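Local coordinates for gingipain R2 Pro-Domain (Porphyromonas gingivalis, PDB 4IEF), which probably keeps the gingipain R2 cysteine protease latent until it is cleaved away, as propeptides of secreted proteases commonly do, at residues K89-K94 against L163-E168; F127-I132 against N150-Q155; V28-D33 against P50-G55. One frame throughout, in Å; residues are numbered along the deposited sequence.

Contact 1. Residues K89-K94 against L163-E168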
loop_
_atom_site.group_PDB
_atom_site.type_symbol
_atom_site.label_atom_id
_atom_site.label_comp_id
_atom_site.label_asym_id
_atom_site.label_seq_id
_atom_site.Cartn_x
_atom_site.Cartn_y
_atom_site.Cartn_z
ATOM N N LYS A 89 16.431 -14.026 -28.401
ATOM C CA LYS A 89 15.811 -14.457 -29.654
ATOM C C LYS A 89 14.816 -13.386 -30.086
ATOM O O LYS A 89 13.981 -12.972 -29.277
ATOM C CB LYS A 89 15.114 -15.817 -29.427
ATOM C CG LYS A 89 14.473 -16.460 -30.651
ATOM C CD LYS A 89 13.523 -17.598 -30.249
ATOM C CE LYS A 89 14.219 -18.876 -29.825
ATOM N NZ LYS A 89 13.287 -19.811 -29.143
ATOM N N PHE A 90 14.911 -12.910 -31.338
ATOM C CA PHE A 90 13.969 -11.895 -31.804
ATOM C C PHE A 90 13.471 -12.163 -33.230
ATOM O O PHE A 90 14.102 -12.890 -34.000
ATOM C CB PHE A 90 14.556 -10.465 -31.692
ATOM C CG PHE A 90 15.601 -10.054 -32.707
ATOM C CD1 PHE A 90 15.229 -9.558 -33.953
ATOM C CD2 PHE A 90 16.952 -10.094 -32.391
ATOM C CE1 PHE A 90 16.191 -9.180 -34.887
ATOM C CE2 PHE A 90 17.911 -9.681 -33.313
ATOM C CZ PHE A 90 17.526 -9.232 -34.558
ATOM N N ILE A 91 12.332 -11.538 -33.561
ATOM C CA ILE A 91 11.702 -11.545 -34.880
ATOM C C ILE A 91 11.568 -10.081 -35.313
ATOM O O ILE A 91 11.457 -9.193 -34.458
ATOM C CB ILE A 91 10.350 -12.325 -34.936
ATOM C CG1 ILE A 91 9.360 -11.872 -33.836
ATOM C CG2 ILE A 91 10.590 -13.835 -34.887
ATOM C CD1 ILE A 91 7.866 -12.065 -34.188
ATOM N N GLU A 92 11.628 -9.824 -36.618
ATOM C CA GLU A 92 11.544 -8.464 -37.132
ATOM C C GLU A 92 10.208 -8.187 -37.798
ATOM O O GLU A 92 9.695 -9.015 -38.554
ATOM C CB GLU A 92 12.685 -8.175 -38.115
ATOM C CG GLU A 92 13.949 -7.684 -37.434
ATOM C CD GLU A 92 14.963 -6.961 -38.300
ATOM O OE1 GLU A 92 14.743 -6.837 -39.526
ATOM O OE2 GLU A 92 15.989 -6.510 -37.740
ATOM N N LYS A 93 9.653 -7.004 -37.500
ATOM C CA LYS A 93 8.419 -6.475 -38.066
ATOM C C LYS A 93 8.801 -5.213 -38.855
ATOM O O LYS A 93 9.305 -4.249 -38.266
ATOM C CB LYS A 93 7.400 -6.194 -36.952
ATOM C CG LYS A 93 5.977 -6.584 -37.314
ATOM C CD LYS A 93 4.972 -6.038 -36.304
ATOM C CE LYS A 93 3.545 -6.216 -36.768
ATOM N NZ LYS A 93 2.603 -5.356 -36.006
ATOM N N LYS A 94 8.645 -5.252 -40.191
ATOM C CA LYS A 94 9.044 -4.141 -41.058
ATOM C C LYS A 94 7.879 -3.207 -41.400
ATOM O O LYS A 94 6.717 -3.614 -41.356
ATOM C CB LYS A 94 9.715 -4.656 -42.335
ATOM C CG LYS A 94 11.144 -5.125 -42.096
ATOM C CD LYS A 94 11.873 -5.411 -43.392
ATOM C CE LYS A 94 13.267 -5.926 -43.127
ATOM N NZ LYS A 94 13.865 -6.552 -44.337
ATOM N N LEU A 163 10.822 -2.839 -36.308
ATOM C CA LEU A 163 10.593 -3.219 -34.930
ATOM C C LEU A 163 11.118 -4.630 -34.691
ATOM O O LEU A 163 10.774 -5.556 -35.428
ATOM C CB LEU A 163 9.100 -3.126 -34.562
ATOM C CG LEU A 163 8.718 -3.543 -33.126
ATOM C CD1 LEU A 163 9.000 -2.426 -32.114
ATOM C CD2 LEU A 163 7.271 -3.957 -33.057
ATOM N N ARG A 164 11.949 -4.777 -33.657
ATOM C CA ARG A 164 12.501 -6.055 -33.219
ATOM C C ARG A 164 11.714 -6.526 -31.998
ATOM O O ARG A 164 11.641 -5.808 -30.999
ATOM C CB ARG A 164 14.002 -5.936 -32.916
ATOM C CG ARG A 164 14.849 -5.820 -34.168
ATOM C CD ARG A 164 16.313 -5.623 -33.837
ATOM N NE ARG A 164 17.123 -5.511 -35.051
ATOM C CZ ARG A 164 18.427 -5.253 -35.062
ATOM N NH1 ARG A 164 19.086 -5.075 -33.922
ATOM N NH2 ARG A 164 19.083 -5.169 -36.210
ATOM N N ILE A 165 11.068 -7.693 -32.119
ATOM C CA ILE A 165 10.264 -8.292 -31.058
ATOM C C ILE A 165 11.058 -9.437 -30.441
ATOM O O ILE A 165 11.213 -10.481 -31.069
ATOM C CB ILE A 165 8.866 -8.757 -31.577
ATOM C CG1 ILE A 165 8.055 -7.571 -32.161
ATOM C CG2 ILE A 165 8.076 -9.485 -30.465
ATOM C CD1 ILE A 165 7.074 -7.932 -33.280
ATOM N N TYR A 166 11.559 -9.239 -29.215
ATOM C CA TYR A 166 12.316 -10.269 -28.509
ATOM C C TYR A 166 11.338 -11.230 -27.839
ATOM O O TYR A 166 10.673 -10.879 -26.866
ATOM C CB TYR A 166 13.317 -9.655 -27.516
ATOM C CG TYR A 166 14.530 -9.055 -28.192
ATOM C CD1 TYR A 166 14.482 -7.783 -28.757
ATOM C CD2 TYR A 166 15.724 -9.763 -28.281
ATOM C CE1 TYR A 166 15.587 -7.235 -29.405
ATOM C CE2 TYR A 166 16.839 -9.222 -28.921
ATOM C CZ TYR A 166 16.766 -7.955 -29.481
ATOM O OH TYR A 166 17.857 -7.418 -30.125
ATOM N N THR A 167 11.206 -12.426 -28.422
ATOM C CA THR A 167 10.286 -13.463 -27.949
ATOM C C THR A 167 10.822 -14.111 -26.673
ATOM O O THR A 167 10.023 -14.562 -25.852
ATOM C CB THR A 167 10.012 -14.496 -29.041
ATOM O OG1 THR A 167 11.249 -15.062 -29.477
ATOM C CG2 THR A 167 9.250 -13.905 -30.221
ATOM N N GLU A 168 12.162 -14.137 -26.498
ATOM C CA GLU A 168 12.817 -14.679 -25.311
ATOM C C GLU A 168 14.095 -13.909 -24.983
ATOM O O GLU A 168 14.872 -13.573 -25.882
ATOM C CB GLU A 168 13.122 -16.174 -25.469
ATOM C CG GLU A 168 13.574 -16.841 -24.181
ATOM C CD GLU A 168 14.067 -18.258 -24.367
ATOM O OE1 GLU A 168 13.299 -19.196 -24.047
ATOM O OE2 GLU A 168 15.211 -18.436 -24.844
#
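Phe90 and Arg164 meet through their first torsions: Phe90 CG sits between the backbone N and the carbonyl carbon (chi1 75°), whereas Arg164 CG is anti to the carbonyl carbon and its chain then runs extended to NE. Both lie on one face of an antiparallel strand pair that joins strand 79-93 to strand 162-176 in the large sheet, with a classic beta bulge where Thr167 and Glu168 together face Lys89.

Phe90 links its two neighbours on this face. Its CB lies over the centre of the Tyr166 ring, 3.6 Å from the centroid in a CH-pi contact; the two side chains point the same way, side by side, and their rings meet obliquely, planes at 48°. Arg164 CD covers a face of the Phe90 ring, displaced toward the CE1 and CZ rim and 4.0 Å from the centroid. The guanidinium has one of its own faces over Phe90 CZ, while its edge is given to Glu92: Arg164 NE donates a nearly straight 3.1 Å bond to the anti lone pair of Glu92 OE2. This salt bridge holds carboxylate and guanidinium nearly coplanar, and Phe127 adds a cation-pi contact to Arg164.

On the opposite face Ile91, Leu163 and Ile165 form an aliphatic patch with the Lys93 chain. Ile91 CG1 packs 3.9 Å from Ile165 CB, and Ile165 CD1 reaches CB and CD of Lys93, whose charged end makes a cation-pi contact with Phe37. Leu35 and Leu154 also pack against Ile165, which is buried. In the backbone, Ile91 and Ile165 exchange bonds in both directions. At the bulge Glu168 O accepts from Lys89 N at 3.0 Å, while Lys89 O receives two weak bonds from Thr167, one from its N and a longer one, 3.4 Å, from OG1.

Contact 2. Residues F127-I132 against N150-Q155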
loop_
_atom_site.group_PDB
_atom_site.type_symbol
_atom_site.label_atom_id
_atom_site.label_comp_id
_atom_site.label_asym_id
_atom_site.label_seq_id
_atom_site.Cartn_x
_atom_site.Cartn_y
_atom_site.Cartn_z
ATOM N N PHE A 127 18.450 1.873 -32.995
ATOM C CA PHE A 127 17.394 1.172 -32.268
ATOM C C PHE A 127 17.248 1.722 -30.863
ATOM O O PHE A 127 18.231 1.827 -30.124
ATOM C CB PHE A 127 17.631 -0.342 -32.242
ATOM C CG PHE A 127 17.181 -1.010 -33.518
ATOM C CD1 PHE A 127 18.057 -1.162 -34.589
ATOM C CD2 PHE A 127 15.876 -1.464 -33.661
ATOM C CE1 PHE A 127 17.636 -1.770 -35.773
ATOM C CE2 PHE A 127 15.456 -2.066 -34.846
ATOM C CZ PHE A 127 16.338 -2.220 -35.893
ATOM N N PHE A 128 16.010 2.104 -30.520
ATOM C CA PHE A 128 15.627 2.631 -29.214
ATOM C C PHE A 128 14.966 1.520 -28.382
ATOM O O PHE A 128 14.249 0.707 -28.968
ATOM C CB PHE A 128 14.668 3.824 -29.372
ATOM C CG PHE A 128 15.316 5.090 -29.885
ATOM C CD1 PHE A 128 15.715 6.091 -29.007
ATOM C CD2 PHE A 128 15.505 5.293 -31.248
ATOM C CE1 PHE A 128 16.301 7.271 -29.480
ATOM C CE2 PHE A 128 16.094 6.473 -31.721
ATOM C CZ PHE A 128 16.480 7.457 -30.834
ATOM N N PRO A 129 15.178 1.434 -27.042
ATOM C CA PRO A 129 16.009 2.304 -26.185
ATOM C C PRO A 129 17.518 2.053 -26.342
ATOM O O PRO A 129 18.320 2.915 -25.979
ATOM C CB PRO A 129 15.519 1.958 -24.771
ATOM C CG PRO A 129 15.088 0.514 -24.868
ATOM C CD PRO A 129 14.518 0.365 -26.257
ATOM N N GLY A 130 17.884 0.897 -26.894
ATOM C CA GLY A 130 19.270 0.501 -27.125
ATOM C C GLY A 130 19.649 -0.790 -26.432
ATOM O O GLY A 130 20.163 -1.707 -27.072
ATOM N N GLU A 131 19.404 -0.865 -25.110
ATOM C CA GLU A 131 19.682 -2.040 -24.276
ATOM C C GLU A 131 18.414 -2.877 -24.124
ATOM O O GLU A 131 17.333 -2.323 -23.923
ATOM C CB GLU A 131 20.211 -1.637 -22.876
ATOM C CG GLU A 131 21.420 -0.711 -22.812
ATOM C CD GLU A 131 22.695 -1.096 -23.537
ATOM O OE1 GLU A 131 23.288 -0.210 -24.197
ATOM O OE2 GLU A 131 23.141 -2.257 -23.396
ATOM N N ILE A 132 18.546 -4.202 -24.204
ATOM C CA ILE A 132 17.397 -5.101 -24.067
ATOM C C ILE A 132 17.227 -5.517 -22.592
ATOM O O ILE A 132 16.192 -6.088 -22.243
ATOM C CB ILE A 132 17.441 -6.322 -25.040
ATOM C CG1 ILE A 132 18.583 -7.299 -24.723
ATOM C CG2 ILE A 132 17.472 -5.869 -26.509
ATOM C CD1 ILE A 132 18.329 -8.711 -25.202
ATOM N N ASN A 150 15.195 -4.921 -15.555
ATOM C CA ASN A 150 14.233 -4.512 -16.584
ATOM C C ASN A 150 14.538 -5.156 -17.932
ATOM O O ASN A 150 15.665 -5.072 -18.429
ATOM C CB ASN A 150 14.218 -2.984 -16.745
ATOM C CG ASN A 150 14.278 -2.255 -15.429
ATOM O OD1 ASN A 150 13.369 -2.360 -14.601
ATOM N ND2 ASN A 150 15.391 -1.580 -15.171
ATOM N N PHE A 151 13.518 -5.779 -18.522
ATOM C CA PHE A 151 13.600 -6.357 -19.860
ATOM C C PHE A 151 12.977 -5.388 -20.834
ATOM O O PHE A 151 11.863 -4.934 -20.581
ATOM C CB PHE A 151 12.866 -7.705 -19.929
ATOM C CG PHE A 151 13.429 -8.803 -19.067
ATOM C CD1 PHE A 151 12.900 -9.059 -17.806
ATOM C CD2 PHE A 151 14.471 -9.604 -19.526
ATOM C CE1 PHE A 151 13.403 -10.101 -17.018
ATOM C CE2 PHE A 151 14.971 -10.641 -18.742
ATOM C CZ PHE A 151 14.434 -10.883 -17.494
ATOM N N ALA A 152 13.686 -5.039 -21.916
ATOM C CA ALA A 152 13.169 -4.163 -22.971
ATOM C C ALA A 152 13.076 -5.016 -24.257
ATOM O O ALA A 152 14.016 -5.045 -25.056
ATOM C CB ALA A 152 14.059 -2.934 -23.143
ATOM N N PRO A 153 11.980 -5.802 -24.418
ATOM C CA PRO A 153 11.897 -6.725 -25.561
ATOM C C PRO A 153 11.407 -6.097 -26.866
ATOM O O PRO A 153 11.236 -6.813 -27.860
ATOM C CB PRO A 153 10.905 -7.777 -25.072
ATOM C CG PRO A 153 9.981 -7.018 -24.187
ATOM C CD PRO A 153 10.788 -5.930 -23.547
ATOM N N LEU A 154 11.168 -4.781 -26.867
ATOM C CA LEU A 154 10.715 -4.082 -28.057
ATOM C C LEU A 154 11.730 -2.986 -28.403
ATOM O O LEU A 154 11.870 -2.000 -27.676
ATOM C CB LEU A 154 9.285 -3.529 -27.872
ATOM C CG LEU A 154 8.179 -4.569 -27.604
ATOM C CD1 LEU A 154 6.904 -3.903 -27.186
ATOM C CD2 LEU A 154 7.923 -5.457 -28.826
ATOM N N GLN A 155 12.491 -3.224 -29.478
ATOM C CA GLN A 155 13.534 -2.326 -29.975
ATOM C C GLN A 155 13.080 -1.787 -31.333
ATOM O O GLN A 155 12.721 -2.565 -32.214
ATOM C CB GLN A 155 14.894 -3.039 -30.048
ATOM C CG GLN A 155 15.365 -3.654 -28.718
ATOM C CD GLN A 155 15.832 -2.659 -27.679
ATOM O OE1 GLN A 155 16.511 -1.672 -27.982
ATOM N NE2 GLN A 155 15.527 -2.930 -26.415
#
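Gln155 reaches from strand 144-157 into the bend formed by Pro129, Gly130, Glu131 and Ile132, and its side chain carries most of this contact. CB starts the path beside Phe127, 4.1 Å from CD2 of that ring, whose edge is turned toward the Gln155 backbone carbonyl. CG, anti to the carbonyl carbon, packs against Ile132 CG2 at 3.8 Å. The chain then bends at chi2 (-73°), which turns CD back to lie between Pro129 CD and Ile132 CG2; both of these side chains cross Gln155 at about a right angle. At the tip, OE1 accepts the Gly130 N-H at 3.1 Å, in the plane of the amide carbonyl and on a lone pair. NE2 serves two backbone oxygens. It donates to Ala152 O at 2.9 Å, an acceptor of its own segment that lies in the amide plane, and to Glu131 O at 3.1 Å, where the nitrogen stands well above the carbonyl plane.

The bend begins with a cis peptide before Pro129, and Gly130 follows with a positive phi that suits glycine. This is a side-chain amide bridging a loop and an interruption within a strand of the large sheet: strand 144-157 is broken at Ala152 and Pro153, and the loop leading into strand 133-141 is fastened there. Ala152 N closes the far end with a straight 2.7 Å bond to Ile132 O, while Ala152 CB fits against Pro129 CG and Glu131 O.

Gln155 is buried, yet its amide answers one N-H and two carbonyls. Exchanging oxygen and nitrogen would set acceptor against acceptor and donor against donor, so the three bonds define the rotation of the amide and pay for placing a polar group inside the fold.

Contact 3. Residues V28-D33 against P50-G55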
loop_
_atom_site.group_PDB
_atom_site.type_symbol
_atom_site.label_atom_id
_atom_site.label_comp_id
_atom_site.label_asym_id
_atom_site.label_seq_id
_atom_site.Cartn_x
_atom_site.Cartn_y
_atom_site.Cartn_z
ATOM N N VAL A 28 17.225 -15.050 -14.801
ATOM C CA VAL A 28 15.813 -14.748 -15.036
ATOM C C VAL A 28 15.509 -14.844 -16.537
ATOM O O VAL A 28 16.217 -14.264 -17.366
ATOM C CB VAL A 28 15.385 -13.371 -14.440
ATOM C CG1 VAL A 28 13.881 -13.132 -14.599
ATOM C CG2 VAL A 28 15.786 -13.244 -12.969
ATOM N N GLN A 29 14.443 -15.583 -16.866
ATOM C CA GLN A 29 13.968 -15.759 -18.224
ATOM C C GLN A 29 12.709 -14.932 -18.462
ATOM O O GLN A 29 11.753 -14.989 -17.686
ATOM C CB GLN A 29 13.697 -17.249 -18.518
ATOM C CG GLN A 29 12.867 -17.506 -19.784
ATOM C CD GLN A 29 12.645 -18.968 -20.054
ATOM O OE1 GLN A 29 13.570 -19.707 -20.389
ATOM N NE2 GLN A 29 11.403 -19.414 -19.926
ATOM N N PHE A 30 12.722 -14.171 -19.549
ATOM C CA PHE A 30 11.575 -13.420 -20.034
ATOM C C PHE A 30 11.107 -14.079 -21.313
ATOM O O PHE A 30 11.934 -14.453 -22.157
ATOM C CB PHE A 30 11.908 -11.932 -20.285
ATOM C CG PHE A 30 10.894 -11.230 -21.166
ATOM C CD1 PHE A 30 11.019 -11.250 -22.555
ATOM C CD2 PHE A 30 9.785 -10.595 -20.611
ATOM C CE1 PHE A 30 10.040 -10.671 -23.371
ATOM C CE2 PHE A 30 8.824 -9.981 -21.430
ATOM C CZ PHE A 30 8.958 -10.024 -22.800
ATOM N N ARG A 31 9.791 -14.178 -21.481
ATOM C CA ARG A 31 9.183 -14.658 -22.709
ATOM C C ARG A 31 8.015 -13.743 -23.042
ATOM O O ARG A 31 7.259 -13.357 -22.142
ATOM C CB ARG A 31 8.773 -16.129 -22.616
ATOM C CG ARG A 31 9.912 -17.088 -22.939
ATOM C CD ARG A 31 9.517 -18.531 -22.709
ATOM N NE ARG A 31 10.555 -19.449 -23.172
ATOM C CZ ARG A 31 10.549 -20.762 -22.964
ATOM N NH1 ARG A 31 9.564 -21.329 -22.278
ATOM N NH2 ARG A 31 11.533 -21.517 -23.430
ATOM N N MET A 32 7.919 -13.327 -24.320
ATOM C CA MET A 32 6.861 -12.435 -24.797
ATOM C C MET A 32 5.492 -13.112 -24.652
ATOM O O MET A 32 5.313 -14.254 -25.076
ATOM C CB MET A 32 7.111 -12.007 -26.257
ATOM C CG MET A 32 6.102 -10.976 -26.777
ATOM S SD MET A 32 6.043 -9.441 -25.808
ATOM C CE MET A 32 7.432 -8.565 -26.525
ATOM N N ASP A 33 4.541 -12.400 -24.037
ATOM C CA ASP A 33 3.211 -12.933 -23.812
ATOM C C ASP A 33 2.155 -11.907 -24.203
ATOM O O ASP A 33 2.226 -10.749 -23.781
ATOM C CB ASP A 33 3.050 -13.369 -22.344
ATOM C CG ASP A 33 1.763 -14.124 -22.076
ATOM O OD1 ASP A 33 0.809 -13.505 -21.566
ATOM O OD2 ASP A 33 1.710 -15.330 -22.385
ATOM N N PRO A 50 2.182 -0.524 -28.654
ATOM C CA PRO A 50 2.377 -1.932 -28.276
ATOM C C PRO A 50 2.013 -2.193 -26.814
ATOM O O PRO A 50 2.237 -1.339 -25.961
ATOM C CB PRO A 50 3.874 -2.171 -28.524
ATOM C CG PRO A 50 4.423 -0.876 -29.078
ATOM C CD PRO A 50 3.467 0.198 -28.698
ATOM N N THR A 51 1.423 -3.372 -26.541
ATOM C CA THR A 51 1.050 -3.833 -25.200
ATOM C C THR A 51 1.343 -5.315 -25.065
ATOM O O THR A 51 1.160 -6.061 -26.025
ATOM C CB THR A 51 -0.439 -3.562 -24.867
ATOM O OG1 THR A 51 -1.274 -4.044 -25.917
ATOM C CG2 THR A 51 -0.732 -2.100 -24.571
ATOM N N PHE A 52 1.798 -5.747 -23.876
ATOM C CA PHE A 52 2.040 -7.155 -23.565
ATOM C C PHE A 52 1.823 -7.367 -22.070
ATOM O O PHE A 52 1.877 -6.402 -21.304
ATOM C CB PHE A 52 3.431 -7.648 -24.037
ATOM C CG PHE A 52 4.667 -7.007 -23.436
ATOM C CD1 PHE A 52 5.195 -7.463 -22.230
ATOM C CD2 PHE A 52 5.358 -6.014 -24.124
ATOM C CE1 PHE A 52 6.358 -6.897 -21.693
ATOM C CE2 PHE A 52 6.522 -5.446 -23.583
ATOM C CZ PHE A 52 7.006 -5.884 -22.366
ATOM N N THR A 53 1.554 -8.620 -21.659
ATOM C CA THR A 53 1.316 -8.983 -20.254
ATOM C C THR A 53 2.485 -8.505 -19.371
ATOM O O THR A 53 3.651 -8.805 -19.658
ATOM C CB THR A 53 1.077 -10.493 -20.107
ATOM O OG1 THR A 53 0.233 -10.944 -21.170
ATOM C CG2 THR A 53 0.458 -10.854 -18.766
ATOM N N GLU A 54 2.147 -7.702 -18.337
ATOM C CA GLU A 54 3.046 -7.097 -17.343
ATOM C C GLU A 54 3.975 -6.025 -17.983
ATOM O O GLU A 54 4.923 -5.558 -17.341
ATOM C CB GLU A 54 3.857 -8.183 -16.605
ATOM C CG GLU A 54 4.150 -7.879 -15.150
ATOM C CD GLU A 54 5.061 -8.877 -14.463
ATOM O OE1 GLU A 54 5.009 -10.080 -14.809
ATOM O OE2 GLU A 54 5.818 -8.455 -13.561
ATOM N N GLY A 55 3.655 -5.617 -19.216
ATOM C CA GLY A 55 4.381 -4.577 -19.932
ATOM C C GLY A 55 3.991 -3.203 -19.433
ATOM O O GLY A 55 2.802 -2.927 -19.253
#
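Met32 and Phe30 both close on Phe52, and this is the tightly packed part of the contact. The bend at chi2 (58°) turns Met32 SD toward Phe52, and chi3 then lays CE over a face of the ring. SD lies 4.2 Å from the ring centroid, 32° off its normal, a Met-aromatic contact, and also touches Phe52 CB. Phe30 turns its edge toward the Phe52 face in an offset edge-to-face pair, CE2 4.0 Å from Phe52 CE1. Leu69 and Pro153 touch both rings, which are buried.

The two segments belong to different sheets: 28-33 leaves strand 25-31 of the large one, and 50-55 leaves strand 45-51 of the two-stranded one through a type II beta turn from Phe52 to Gly55. Gly55 CA covers part of a Phe52 face in this turn.

The more exposed side, where Asp33 and Thr53 are partly exposed, is held by polar bonds rather than by side-chain packing. Asp33, with CG anti to the backbone N (chi1 -171°), swings its carboxylate to Thr53, whose OG1 donates to the anti lone pair of OD1 at 2.7 Å. Asp33 OD2 is taken by Gln15, and Thr53 N bonds back to Asp33 O at 3.1 Å.

Overall arrangement
All three contacts meet around strand 162-176 and its neighbours. Contact 1 is a strand pairing inside the large sheet, with much of its 89-94 side exposed, and combines backbone bonds, a salt bridge and ring packing. Contact 2 flanks it across strand 144-157: Arg164 N bonds Gln155 O and Tyr166 N bonds Pro153 O, and loop replaces strand, with a buried amide doing the joining. Contact 3 adjoins both, through Thr167 O with Met32 N and the Arg31 to Glu168 salt bridge on one side and Pro153 against Phe30 and Phe52 on the other. It alone joins the two sheets, by buried aromatic and sulfur packing beside two hydrogen bonds between partly exposed Asp33 and Thr53.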